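PDB 3EUT: putative uncharacterized protein from Neurospora crassa, which is probably a type III polyketide (pentaketide) synthase, transferring acyl groups as members of the chalcone and stilbene synthase family do. Local coordinates for residues Gly2-Gly7 with Ile223-Gly228; Pro13-Gly18 with Ile54-His59; Leu40-Tyr45 with Thr194-Ala199; Ala173-Thr178 with Ser330-Ile335; Ala264-Thr269 with Val371-Leu376. All coordinates share one frame; numbering follows the deposited sequence.

Interaction 1 of 5, residues Gly2-Gly7 with Ile223-Gly228; sequences GLSITG and IYDLLG
Antiparallel strand pairing interrupted by a classic beta bulge joins Ile5 to Ile223 and Tyr224, where strand 4-11 meets strand 224-233 in the central mixed sheet of this thiolase-like fold. The short segments run at 155° to one another. Both Ile223 N and Tyr224 N donate to Ile5 O, at 2.8 Å and 3.3 Å, and their approaches differ: the first comes nearly along the C=O axis, the second lies in the carbonyl plane on a lone pair. Ile5 N returns a 2.7 Å bond to Tyr224 O. Further along, Leu226 N donates to Leu3 O from above the carbonyl plane, and a water that accepts from Leu3 N is placed to donate to Leu226 O.

Ile5 and Tyr224 share one face of the sheet. With its CG1 anti to the carbonyl carbon (chi1 -61°), Ile5 brings CD1 to 4.2 Å from Tyr224 CB, while the tyrosine OH is bonded to Leu339 O. Ser4 and Asp225 share the other face. Leu3 CB lies 4.2 Å from Leu226 CB, and both leucines touch helix 145-162.

The contact is held mostly by main-chain hydrogen bonds, with Ile5 O gripped twice at the bulge. Asp225 keeps OD1 beside Ser4 CB, at 3.3 Å, while its OD2 forms a salt bridge with Arg379, outside the two segments.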
# COMPACT_ATOMS: atom_id res chain seq x y z
N GLY A 2 17.58 18.70 -5.13
CA GLY A 2 16.55 19.45 -5.83
C GLY A 2 15.13 19.15 -5.37
O GLY A 2 14.18 19.39 -6.11
N LEU A 3 14.98 18.63 -4.16
CA LEU A 3 13.67 18.24 -3.64
C LEU A 3 13.09 19.29 -2.70
O LEU A 3 13.75 19.69 -1.74
CB LEU A 3 13.74 16.87 -2.93
CG LEU A 3 14.22 15.67 -3.76
CD1 LEU A 3 14.48 14.47 -2.86
CD2 LEU A 3 13.22 15.31 -4.84
N SER A 4 11.87 19.72 -2.96
CA SER A 4 11.26 20.74 -2.14
C SER A 4 9.75 20.58 -1.99
O SER A 4 9.05 20.15 -2.92
CB SER A 4 11.62 22.14 -2.67
OG SER A 4 11.08 22.34 -3.96
N ILE A 5 9.28 20.93 -0.80
CA ILE A 5 7.85 20.99 -0.51
C ILE A 5 7.36 22.38 -0.87
O ILE A 5 7.75 23.38 -0.25
CB ILE A 5 7.54 20.69 0.96
CG1 ILE A 5 7.99 19.27 1.34
CG2 ILE A 5 6.04 20.89 1.22
CD1 ILE A 5 8.12 19.00 2.86
N THR A 6 6.50 22.45 -1.89
CA THR A 6 6.07 23.72 -2.45
C THR A 6 4.65 24.06 -2.02
O THR A 6 4.18 25.18 -2.24
CB THR A 6 6.15 23.72 -3.98
OG1 THR A 6 5.38 22.62 -4.50
CG2 THR A 6 7.61 23.59 -4.44
N GLY A 7 3.97 23.12 -1.37
CA GLY A 7 2.63 23.40 -0.85
C GLY A 7 2.27 22.43 0.26
O GLY A 7 2.71 21.28 0.24
N ILE A 223 8.31 26.01 0.50
CA ILE A 223 8.21 26.13 1.96
C ILE A 223 9.39 25.47 2.66
O ILE A 223 9.98 26.05 3.58
CB ILE A 223 6.85 25.60 2.55
CG1 ILE A 223 5.67 26.39 2.01
CG2 ILE A 223 6.82 25.80 4.05
CD1 ILE A 223 5.30 26.09 0.62
N TYR A 224 9.70 24.24 2.25
CA TYR A 224 10.82 23.49 2.82
C TYR A 224 11.56 22.83 1.68
O TYR A 224 10.97 22.46 0.67
CB TYR A 224 10.35 22.38 3.78
CG TYR A 224 9.53 22.81 4.98
CD1 TYR A 224 10.16 23.27 6.15
CD2 TYR A 224 8.15 22.68 4.99
CE1 TYR A 224 9.41 23.64 7.28
CE2 TYR A 224 7.38 23.04 6.11
CZ TYR A 224 8.03 23.52 7.25
OH TYR A 224 7.28 23.89 8.35
N ASP A 225 12.87 22.68 1.86
CA ASP A 225 13.66 21.82 1.00
C ASP A 225 13.89 20.54 1.79
O ASP A 225 14.16 20.59 2.99
CB ASP A 225 14.99 22.48 0.65
CG ASP A 225 14.80 23.77 -0.15
OD1 ASP A 225 14.05 23.75 -1.16
OD2 ASP A 225 15.39 24.80 0.23
N LEU A 226 13.74 19.39 1.13
CA LEU A 226 14.02 18.11 1.77
C LEU A 226 15.48 17.71 1.50
O LEU A 226 15.84 17.40 0.36
CB LEU A 226 13.05 17.03 1.25
CG LEU A 226 13.18 15.59 1.74
CD1 LEU A 226 13.02 15.49 3.25
CD2 LEU A 226 12.14 14.69 1.01
N LEU A 227 16.29 17.70 2.56
CA LEU A 227 17.74 17.46 2.46
C LEU A 227 18.18 16.01 2.62
O LEU A 227 19.19 15.59 2.06
CB LEU A 227 18.51 18.33 3.47
CG LEU A 227 18.28 19.85 3.43
CD1 LEU A 227 19.16 20.55 4.43
CD2 LEU A 227 18.51 20.40 2.05
N GLY A 228 17.44 15.24 3.42
CA GLY A 228 17.81 13.84 3.65
C GLY A 228 16.83 13.13 4.56
O GLY A 228 15.89 13.74 5.08
O HOH W 1 16.78 19.13 -1.70
O HOH W 2 16.03 21.71 -2.95

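Interaction 2 of 5, residues Pro13-Gly18 with Ile54-His59; sequences PPYSLG and IGNPDH. With DCR (icosanoic acid), chain E.
Tyr15 lays one face of its ring on the peptide between Gly55 and Asn56, and no hydrogen bond crosses between the two segments at all. Gly55 C sits 3.7 Å above the ring plane, offset toward the rim, with Asn56 N somewhat higher. The ring is brought over the chain by CG standing anti to the carbonyl carbon (chi1 -56°). Its CE2 comes 3.5 Å from Ile54 O. At the far side, Asn56 ND2 is 3.7 Å from Tyr15 CE1, with the amide turned 74° against the ring.

Asn56 uses the other end of that amide locally: OD1 accepts from Asp58 N, an Asx turn laid over the type I turn from Asn56 to His59. Pro13 packs on Ile54, CB to CG2 at 4.1 Å. Leu17 holds CD1 3.6 Å from Gly55 O and 3.5 Å from C15 of the bound icosanoic acid, and Asn56 O lies 3.5 Å from C19 of the same fatty acid.

The two segments therefore meet by packing, while regular strand bonds run from Tyr15 and Leu17 to strand 51-53 just before Ile54. The fatty-acid tail is met by the Leu17 methyl and by the carbonyl Asn56 O, contacts that are not hydrogen bonds.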
# COMPACT_ATOMS: atom_id res chain seq x y z
N PRO A 13 -11.86 17.47 10.35
CA PRO A 13 -13.33 17.44 10.22
C PRO A 13 -14.09 18.44 11.15
O PRO A 13 -13.48 19.09 11.97
CB PRO A 13 -13.67 15.98 10.56
CG PRO A 13 -12.61 15.56 11.49
CD PRO A 13 -11.36 16.27 11.03
N PRO A 14 -15.42 18.57 11.00
CA PRO A 14 -16.15 19.64 11.72
C PRO A 14 -16.19 19.53 13.25
O PRO A 14 -16.38 20.55 13.93
CB PRO A 14 -17.59 19.51 11.18
CG PRO A 14 -17.46 18.70 9.92
CD PRO A 14 -16.32 17.76 10.17
N TYR A 15 -16.05 18.34 13.81
CA TYR A 15 -16.28 18.17 15.24
C TYR A 15 -15.02 18.14 16.07
O TYR A 15 -13.98 17.60 15.67
CB TYR A 15 -17.16 16.95 15.51
CG TYR A 15 -18.48 17.01 14.78
CD1 TYR A 15 -19.62 17.49 15.41
CD2 TYR A 15 -18.58 16.58 13.46
CE1 TYR A 15 -20.85 17.55 14.73
CE2 TYR A 15 -19.78 16.63 12.77
CZ TYR A 15 -20.91 17.11 13.41
OH TYR A 15 -22.09 17.16 12.71
N SER A 16 -15.11 18.75 17.25
CA SER A 16 -14.00 18.77 18.17
C SER A 16 -14.53 18.28 19.52
O SER A 16 -15.38 18.94 20.13
CB SER A 16 -13.40 20.17 18.22
OG SER A 16 -12.29 20.22 19.09
N LEU A 17 -14.04 17.12 19.96
CA LEU A 17 -14.62 16.41 21.10
C LEU A 17 -13.75 16.39 22.35
O LEU A 17 -12.57 16.03 22.30
CB LEU A 17 -14.93 14.96 20.69
CG LEU A 17 -15.74 14.75 19.41
CD1 LEU A 17 -15.90 13.28 19.18
CD2 LEU A 17 -17.10 15.44 19.50
N GLY A 18 -14.35 16.74 23.49
CA GLY A 18 -13.67 16.63 24.78
C GLY A 18 -13.67 15.18 25.25
O GLY A 18 -14.27 14.33 24.61
N ILE A 54 -15.00 13.12 12.65
CA ILE A 54 -16.01 13.27 11.60
C ILE A 54 -17.44 13.38 12.18
O ILE A 54 -18.36 13.74 11.45
CB ILE A 54 -15.97 12.09 10.59
CG1 ILE A 54 -16.23 10.76 11.31
CG2 ILE A 54 -14.64 12.08 9.79
CD1 ILE A 54 -16.38 9.59 10.40
N GLY A 55 -17.62 13.06 13.45
CA GLY A 55 -18.94 13.14 14.07
C GLY A 55 -18.92 13.39 15.57
O GLY A 55 -17.87 13.68 16.15
N ASN A 56 -20.10 13.30 16.19
CA ASN A 56 -20.23 13.39 17.64
C ASN A 56 -20.83 12.09 18.22
O ASN A 56 -21.21 11.19 17.46
CB ASN A 56 -21.02 14.65 18.04
CG ASN A 56 -22.45 14.65 17.54
OD1 ASN A 56 -23.11 13.60 17.44
ND2 ASN A 56 -22.96 15.84 17.26
N PRO A 57 -20.91 11.98 19.57
CA PRO A 57 -21.51 10.80 20.21
C PRO A 57 -22.93 10.38 19.78
O PRO A 57 -23.35 9.27 20.10
CB PRO A 57 -21.48 11.16 21.71
CG PRO A 57 -20.30 12.05 21.82
CD PRO A 57 -20.38 12.91 20.58
N ASP A 58 -23.65 11.22 19.04
CA ASP A 58 -24.99 10.83 18.57
C ASP A 58 -25.01 10.30 17.13
O ASP A 58 -26.08 9.95 16.63
CB ASP A 58 -26.01 11.97 18.74
CG ASP A 58 -26.17 12.42 20.20
OD1 ASP A 58 -25.79 11.68 21.14
OD2 ASP A 58 -26.67 13.54 20.39
N HIS A 59 -23.85 10.24 16.46
CA HIS A 59 -23.75 9.69 15.09
C HIS A 59 -24.37 8.29 15.01
O HIS A 59 -24.11 7.47 15.89
CB HIS A 59 -22.28 9.64 14.60
CG HIS A 59 -22.16 9.54 13.10
ND1 HIS A 59 -22.44 8.39 12.41
CD2 HIS A 59 -21.83 10.47 12.18
CE1 HIS A 59 -22.28 8.60 11.11
NE2 HIS A 59 -21.91 9.86 10.95
O1 DCR E . -1.65 1.19 15.51
C1 DCR E . -1.93 2.21 14.83
O2 DCR E . -1.31 2.55 13.80
C2 DCR E . -3.07 3.09 15.31
C3 DCR E . -4.05 3.48 14.20
C4 DCR E . -5.30 4.21 14.71
C5 DCR E . -6.01 3.47 15.84
C6 DCR E . -7.50 3.81 15.96
C7 DCR E . -8.03 3.46 17.35
C8 DCR E . -9.50 3.82 17.58
C9 DCR E . -9.59 5.08 18.43
C10 DCR E . -11.03 5.51 18.72
C11 DCR E . -11.06 6.99 19.07
C12 DCR E . -12.20 7.31 20.04
C13 DCR E . -13.32 8.05 19.34
C14 DCR E . -13.94 9.18 20.17
C15 DCR E . -14.99 9.89 19.33
C16 DCR E . -16.44 9.59 19.74
C17 DCR E . -17.27 9.01 18.59
C18 DCR E . -17.35 9.87 17.34
C19 DCR E . -18.42 9.32 16.41
C20 DCR E . -17.96 9.24 14.98

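Interaction 3 of 5, residues Leu40-Tyr45 with Thr194-Ala199. With DCR (icosanoic acid), chain E.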
# COMPACT_ATOMS: atom_id res chain seq x y z
N LEU A 40 -11.25 4.79 31.05
CA LEU A 40 -11.93 6.08 31.15
C LEU A 40 -11.09 7.08 31.95
O LEU A 40 -11.09 8.29 31.67
CB LEU A 40 -13.32 5.91 31.77
CG LEU A 40 -14.54 5.75 30.85
CD1 LEU A 40 -14.27 4.95 29.58
CD2 LEU A 40 -15.76 5.18 31.61
N ALA A 41 -10.37 6.56 32.94
CA ALA A 41 -9.43 7.37 33.71
C ALA A 41 -8.25 7.81 32.84
O ALA A 41 -7.93 9.01 32.77
CB ALA A 41 -8.95 6.61 34.94
N ILE A 42 -7.61 6.85 32.17
CA ILE A 42 -6.48 7.11 31.26
C ILE A 42 -6.82 8.13 30.17
O ILE A 42 -5.97 8.96 29.80
CB ILE A 42 -5.93 5.78 30.65
CG1 ILE A 42 -5.15 5.00 31.72
CG2 ILE A 42 -5.02 6.03 29.44
CD1 ILE A 42 -5.11 3.50 31.48
N ASN A 43 -8.06 8.09 29.68
CA ASN A 43 -8.57 9.04 28.69
C ASN A 43 -8.43 10.50 29.15
O ASN A 43 -8.39 11.43 28.33
CB ASN A 43 -10.04 8.72 28.36
CG ASN A 43 -10.59 9.57 27.22
OD1 ASN A 43 -9.91 9.82 26.23
ND2 ASN A 43 -11.84 10.02 27.37
N ARG A 44 -8.36 10.70 30.46
CA ARG A 44 -8.22 12.04 31.01
C ARG A 44 -6.80 12.38 31.46
O ARG A 44 -6.56 13.48 31.99
CB ARG A 44 -9.25 12.23 32.14
CG ARG A 44 -10.67 12.29 31.56
CD ARG A 44 -11.72 12.27 32.62
NE ARG A 44 -13.06 12.33 32.04
CZ ARG A 44 -13.70 13.45 31.72
NH1 ARG A 44 -13.15 14.64 31.93
NH2 ARG A 44 -14.91 13.37 31.20
N TYR A 45 -5.86 11.46 31.26
CA TYR A 45 -4.45 11.68 31.63
C TYR A 45 -3.51 11.90 30.44
O TYR A 45 -2.29 11.96 30.62
CB TYR A 45 -3.86 10.50 32.43
CG TYR A 45 -4.68 9.85 33.53
CD1 TYR A 45 -5.50 10.60 34.38
CD2 TYR A 45 -4.57 8.47 33.75
CE1 TYR A 45 -6.23 9.97 35.41
CE2 TYR A 45 -5.30 7.84 34.76
CZ TYR A 45 -6.12 8.59 35.59
OH TYR A 45 -6.82 7.95 36.61
N THR A 194 -6.77 -3.14 29.61
CA THR A 194 -6.70 -1.68 29.50
C THR A 194 -6.14 -1.28 28.14
O THR A 194 -4.93 -1.21 27.93
CB THR A 194 -5.99 -0.99 30.71
OG1 THR A 194 -4.61 -0.74 30.42
CG2 THR A 194 -6.11 -1.84 31.97
N ARG A 195 -7.06 -1.05 27.20
CA ARG A 195 -6.74 -0.66 25.83
C ARG A 195 -6.82 0.86 25.70
O ARG A 195 -7.90 1.44 25.82
CB ARG A 195 -7.70 -1.34 24.86
CG ARG A 195 -7.70 -2.86 24.93
CD ARG A 195 -8.82 -3.48 24.10
NE ARG A 195 -8.63 -3.23 22.67
CZ ARG A 195 -7.82 -3.94 21.88
NH1 ARG A 195 -7.13 -4.96 22.37
NH2 ARG A 195 -7.72 -3.63 20.59
N ILE A 196 -5.68 1.50 25.44
CA ILE A 196 -5.59 2.98 25.49
C ILE A 196 -5.75 3.69 24.13
O ILE A 196 -5.59 4.92 24.03
CB ILE A 196 -4.29 3.44 26.20
CG1 ILE A 196 -3.07 3.28 25.27
CG2 ILE A 196 -4.08 2.67 27.50
CD1 ILE A 196 -1.91 4.13 25.67
N GLY A 197 -6.10 2.92 23.10
CA GLY A 197 -6.41 3.46 21.78
C GLY A 197 -7.52 4.50 21.77
O GLY A 197 -7.34 5.58 21.19
N ILE A 198 -8.67 4.21 22.41
CA ILE A 198 -9.78 5.17 22.42
C ILE A 198 -9.40 6.53 22.96
O ILE A 198 -10.11 7.49 22.74
CB ILE A 198 -11.03 4.75 23.27
CG1 ILE A 198 -10.63 4.01 24.55
CG2 ILE A 198 -12.06 4.02 22.45
CD1 ILE A 198 -11.81 3.98 25.56
N ALA A 199 -8.29 6.60 23.69
CA ALA A 199 -7.91 7.84 24.37
C ALA A 199 -7.04 8.77 23.50
O ALA A 199 -6.92 9.97 23.79
CB ALA A 199 -7.21 7.51 25.68
O1 DCR E . -1.65 1.19 15.51
C1 DCR E . -1.93 2.21 14.83
O2 DCR E . -1.31 2.55 13.80
C2 DCR E . -3.07 3.09 15.31
C3 DCR E . -4.05 3.48 14.20
C4 DCR E . -5.30 4.21 14.71
C5 DCR E . -6.01 3.47 15.84
C6 DCR E . -7.50 3.81 15.96
C7 DCR E . -8.03 3.46 17.35
C8 DCR E . -9.50 3.82 17.58
C9 DCR E . -9.59 5.08 18.43
C10 DCR E . -11.03 5.51 18.72
C11 DCR E . -11.06 6.99 19.07
C12 DCR E . -12.20 7.31 20.04
C13 DCR E . -13.32 8.05 19.34
C14 DCR E . -13.94 9.18 20.17
C15 DCR E . -14.99 9.89 19.33
C16 DCR E . -16.44 9.59 19.74
C17 DCR E . -17.27 9.01 18.59
C18 DCR E . -17.35 9.87 17.34
C19 DCR E . -18.42 9.32 16.41
C20 DCR E . -17.96 9.24 14.98
O HOH W 3 -7.65 11.73 25.75
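Near the C-terminal end of helix 34-42 the chain draws close to the loop 194-199, with Asn43 CA 4.5 Å from Ala199 CA, and a type I turn from Ile42 to Tyr45 carries it away again. Asn43 and Ile42 do most of the touching from this side. Asn43 has CG anti to the backbone N (chi1 -174°), which puts OD1 over Ala199, 3.4 Å from Ala199 CA and 3.6 Å from Ala199 CB. The Ala199 methyl packs against Asn43 CA.

No direct hydrogen bond spans the gap. A water 2.7 Å from both Asn43 O and Ala199 O is placed to donate to either carbonyl, though it probably cannot serve all its neighbours at once. A small apolar patch completes the contact: Ile42 and Ile196 meet through their CG2 methyls at 4.0 Å, their side chains crossing at about a right angle.

On its other side, the loop 194-199 reaches the icosanoic acid, with Ile198 O 3.4 Å from C12. Ile198 also packs on Val39 of helix 34-42 and on Glu184 and Ile188 of helix 181-191, so the loop lies between these helices, while Ile22 of helix 20-29 backs Leu40 and Asn43.

Interaction 4 of 5, residues Ala173-Thr178 with Ser330-Ile335; sequences ALEVST and SSSATI. With DCR (icosanoic acid), chain E.
The Glu175 carboxylate is the flat group that carries this contact, and it is held through its two oxygens: OE2 takes Ser332 OG in a very short bond of 2.5 Å, while OE1 is bonded to Thr110 OG1, Cys111 N and Thr112 OG1. Ser331 OG lies farther from OE2, at 3.6 Å. The glutamate chain is bent at chi2 (-77°), which folds the carboxylate back to Ser332 and leaves CG 3.4 Å from Ser330 O.

Two residues earlier on strand 168-175, Ala173 CB fits against the same turn, 3.4 Å from Ser332 OG and 4.1 Å from Ala333 CB. Thr334 OG1 and Thr334 N both donate to Ser331 O from one face of its plane, tying residues 330-333 to Thr334. Beyond the strand, Ser177 CB lies 3.4 Å from C6 of the icosanoic acid.

Putting an alanine in place of Glu175 removes the carboxylate, and would probably leave the Ser332 hydroxyl without its acceptor and free to turn, and Cys111 N without its own.

All the touching residues are buried. OE1 is bonded to residues 110-112 and OE2 to Ser332, so one buried carboxylate bridges two parts of the chain, which probably helps to hold them together.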
# COMPACT_ATOMS: atom_id res chain seq x y z
N ALA A 173 -2.14 11.81 3.36
CA ALA A 173 -2.48 10.92 4.45
C ALA A 173 -3.90 11.25 4.91
O ALA A 173 -4.26 12.42 5.06
CB ALA A 173 -1.51 11.08 5.60
N LEU A 174 -4.69 10.21 5.10
CA LEU A 174 -6.07 10.32 5.55
C LEU A 174 -6.30 9.25 6.61
O LEU A 174 -6.09 8.07 6.35
CB LEU A 174 -7.04 10.08 4.38
CG LEU A 174 -8.53 9.91 4.75
CD1 LEU A 174 -9.04 11.14 5.55
CD2 LEU A 174 -9.39 9.69 3.53
N GLU A 175 -6.72 9.67 7.80
CA GLU A 175 -7.06 8.71 8.84
C GLU A 175 -8.43 9.02 9.46
O GLU A 175 -8.74 10.18 9.77
CB GLU A 175 -5.97 8.64 9.90
CG GLU A 175 -4.54 8.36 9.33
CD GLU A 175 -4.30 6.90 8.93
OE1 GLU A 175 -5.27 6.10 8.94
OE2 GLU A 175 -3.14 6.55 8.61
N VAL A 176 -9.24 7.98 9.58
CA VAL A 176 -10.52 8.08 10.26
C VAL A 176 -10.54 6.98 11.32
O VAL A 176 -10.93 5.84 11.06
CB VAL A 176 -11.73 7.95 9.28
CG1 VAL A 176 -13.07 7.99 10.06
CG2 VAL A 176 -11.71 9.06 8.26
N SER A 177 -10.11 7.34 12.53
CA SER A 177 -10.02 6.39 13.63
C SER A 177 -11.19 6.47 14.61
O SER A 177 -11.46 5.49 15.31
CB SER A 177 -8.69 6.55 14.37
OG SER A 177 -8.40 7.91 14.62
N THR A 178 -11.89 7.59 14.67
CA THR A 178 -12.86 7.77 15.76
C THR A 178 -14.09 6.87 15.66
O THR A 178 -14.75 6.62 16.67
CB THR A 178 -13.30 9.23 15.97
OG1 THR A 178 -13.95 9.72 14.79
CG2 THR A 178 -12.11 10.12 16.36
N SER A 330 -3.65 11.96 15.05
CA SER A 330 -4.37 11.56 13.82
C SER A 330 -3.53 10.63 12.92
O SER A 330 -3.64 10.64 11.69
CB SER A 330 -4.82 12.78 13.00
OG SER A 330 -5.54 13.71 13.80
N SER A 331 -2.69 9.83 13.57
CA SER A 331 -1.89 8.80 12.94
C SER A 331 -1.07 9.41 11.80
O SER A 331 -0.40 10.43 12.01
CB SER A 331 -2.78 7.61 12.54
OG SER A 331 -2.03 6.54 11.99
N SER A 332 -1.13 8.81 10.61
CA SER A 332 -0.25 9.23 9.50
C SER A 332 -0.43 10.67 9.02
O SER A 332 0.47 11.24 8.39
CB SER A 332 -0.41 8.28 8.31
OG SER A 332 -1.71 8.41 7.75
N ALA A 333 -1.61 11.25 9.30
CA ALA A 333 -1.93 12.63 8.87
C ALA A 333 -1.33 13.73 9.75
O ALA A 333 -1.27 14.91 9.34
CB ALA A 333 -3.45 12.81 8.73
N THR A 334 -0.86 13.35 10.94
CA THR A 334 -0.44 14.33 11.94
C THR A 334 0.84 15.08 11.55
O THR A 334 0.92 16.30 11.74
CB THR A 334 -0.26 13.72 13.33
OG1 THR A 334 -1.36 12.83 13.60
CG2 THR A 334 -0.24 14.82 14.40
N ILE A 335 1.80 14.38 10.97
CA ILE A 335 3.09 15.00 10.70
C ILE A 335 3.02 16.19 9.75
O ILE A 335 3.60 17.23 10.03
CB ILE A 335 4.18 13.97 10.32
CG1 ILE A 335 5.57 14.60 10.49
CG2 ILE A 335 3.97 13.41 8.93
CD1 ILE A 335 5.97 14.83 11.95
O1 DCR E . -1.65 1.19 15.51
C1 DCR E . -1.93 2.21 14.83
O2 DCR E . -1.31 2.55 13.80
C2 DCR E . -3.07 3.09 15.31
C3 DCR E . -4.05 3.48 14.20
C4 DCR E . -5.30 4.21 14.71
C5 DCR E . -6.01 3.47 15.84
C6 DCR E . -7.50 3.81 15.96
C7 DCR E . -8.03 3.46 17.35
C8 DCR E . -9.50 3.82 17.58
C9 DCR E . -9.59 5.08 18.43
C10 DCR E . -11.03 5.51 18.72
C11 DCR E . -11.06 6.99 19.07
C12 DCR E . -12.20 7.31 20.04
C13 DCR E . -13.32 8.05 19.34
C14 DCR E . -13.94 9.18 20.17
C15 DCR E . -14.99 9.89 19.33
C16 DCR E . -16.44 9.59 19.74
C17 DCR E . -17.27 9.01 18.59
C18 DCR E . -17.35 9.87 17.34
C19 DCR E . -18.42 9.32 16.41
C20 DCR E . -17.96 9.24 14.98

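Interaction 5 of 5, residues Ala264-Thr269 with Val371-Leu376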
# COMPACT_ATOMS: atom_id res chain seq x y z
N ALA A 264 14.91 5.31 22.93
CA ALA A 264 16.25 4.74 22.73
C ALA A 264 16.73 4.81 21.28
O ALA A 264 17.94 4.79 21.01
CB ALA A 264 16.29 3.31 23.22
N SER A 265 15.78 4.87 20.35
CA SER A 265 16.08 4.87 18.92
C SER A 265 16.40 6.27 18.41
O SER A 265 16.97 6.41 17.33
CB SER A 265 14.90 4.32 18.14
OG SER A 265 14.01 5.38 17.85
N LEU A 266 16.03 7.29 19.17
CA LEU A 266 16.16 8.69 18.71
C LEU A 266 17.59 9.16 18.45
O LEU A 266 17.88 9.72 17.39
CB LEU A 266 15.52 9.63 19.73
CG LEU A 266 14.00 9.73 19.73
CD1 LEU A 266 13.55 10.46 20.99
CD2 LEU A 266 13.52 10.45 18.46
N GLN A 267 18.46 8.96 19.43
CA GLN A 267 19.82 9.50 19.40
C GLN A 267 20.68 8.89 18.27
O GLN A 267 21.31 9.64 17.52
CB GLN A 267 20.48 9.35 20.78
CG GLN A 267 21.14 10.62 21.30
CD GLN A 267 21.17 10.70 22.83
OE1 GLN A 267 21.40 11.78 23.39
NE2 GLN A 267 20.95 9.56 23.51
N PRO A 268 20.73 7.54 18.15
CA PRO A 268 21.52 6.97 17.04
C PRO A 268 20.98 7.24 15.62
O PRO A 268 21.77 7.36 14.68
CB PRO A 268 21.50 5.47 17.34
CG PRO A 268 20.27 5.26 18.16
CD PRO A 268 20.14 6.49 19.00
N THR A 269 19.66 7.34 15.48
CA THR A 269 19.06 7.68 14.19
C THR A 269 19.35 9.13 13.80
O THR A 269 19.72 9.42 12.67
CB THR A 269 17.53 7.43 14.19
OG1 THR A 269 17.27 6.09 14.63
CG2 THR A 269 16.95 7.62 12.79
N VAL A 371 10.92 3.44 12.43
CA VAL A 371 11.35 4.79 12.78
C VAL A 371 11.60 5.50 11.45
O VAL A 371 12.25 4.94 10.57
CB VAL A 371 12.66 4.76 13.61
CG1 VAL A 371 13.12 6.17 13.97
CG2 VAL A 371 12.51 3.89 14.85
N GLU A 372 11.09 6.72 11.34
CA GLU A 372 11.31 7.59 10.18
C GLU A 372 11.81 8.93 10.69
O GLU A 372 11.26 9.48 11.65
CB GLU A 372 10.01 7.84 9.41
CG GLU A 372 9.37 6.60 8.77
CD GLU A 372 10.07 6.13 7.48
OE1 GLU A 372 10.84 6.92 6.88
OE2 GLU A 372 9.84 4.98 7.06
N MET A 373 12.84 9.45 10.02
CA MET A 373 13.38 10.76 10.32
C MET A 373 13.74 11.47 9.01
O MET A 373 14.10 10.82 8.04
CB MET A 373 14.59 10.64 11.26
CG MET A 373 14.87 11.83 12.13
SD MET A 373 16.08 11.52 13.45
CE MET A 373 15.26 10.28 14.38
N CYS A 374 13.60 12.80 8.97
CA CYS A 374 13.94 13.59 7.79
C CYS A 374 14.53 14.93 8.23
O CYS A 374 14.29 15.37 9.35
CB CYS A 374 12.74 13.80 6.86
SG CYS A 374 11.43 14.89 7.53
N MET A 375 15.31 15.55 7.35
CA MET A 375 15.87 16.89 7.60
C MET A 375 15.33 17.82 6.55
O MET A 375 15.45 17.54 5.35
CB MET A 375 17.41 16.87 7.57
CG MET A 375 18.08 18.24 7.86
SD MET A 375 17.83 18.85 9.55
CE MET A 375 18.94 17.80 10.47
N LEU A 376 14.72 18.92 7.01
CA LEU A 376 14.21 19.94 6.11
C LEU A 376 14.94 21.25 6.31
O LEU A 376 15.40 21.55 7.40
CB LEU A 376 12.72 20.17 6.34
CG LEU A 376 11.84 18.93 6.40
CD1 LEU A 376 10.47 19.34 6.86
CD2 LEU A 376 11.76 18.30 5.03
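Met373 and Thr269 form the heart of a helix-on-sheet contact in the layered alpha/beta thiolase fold, where helix 258-275 lies across strand 370-378 with the short axes 10.0 Å apart and at 40°. Met373 is bent at chi3 (-62°), so that its CE methyl packs on the threonine methyl: CE to Thr269 CG2 is 3.5 Å, and SD lies 4.0 Å from the same CG2. Leu266 borders the methionine too, its O standing 4.0 Å from Met373 CE.

Thr269 divides its two branches between tasks. CG2, anti to the backbone N, goes to the sheet, whereas OG1 turns back along the helix and donates to Ser265 O at 2.7 Å. That bond probably helps here, since the helix is kinked at Pro268 and Thr269 N has a weak 3.4 Å bond to the same carbonyl. Replacing Thr269 by an alanine is likely to open a gap beside Met373 CE and to take the OG1 bond from Ser265 O, with the weaker Thr269 N bond remaining.

Val371, two residues before the methionine, presents its methyls to Ser265 and also packs on Phe365 of strand 359-366. Ser265 OG, bonded to Ala262 O within the helix, sits 3.7 Å from Val371 CG2.

Interactions 1, 4 and 5 are buried and all reach the same central sheet, whereas interactions 2 and 3 are only partly buried. Interactions 1 and 5 sit on neighbouring strands and touch directly: Leu227 N lies 2.9 Å from Met375 O, a probable hydrogen bond. Interaction 4, near the centre of the chain, meets interaction 2 through Ile54 and Val176. Interactions 2, 3 and 4 all touch the same icosanoic acid and so line parts of its binding site. Chemistry follows place: main-chain bonds within the sheet in interaction 1, a buried carboxylate in interaction 4, apolar helix-to-sheet packing in interaction 5, and packing or water-mediated contact of a strand and a helix end against loops in interactions 2 and 3.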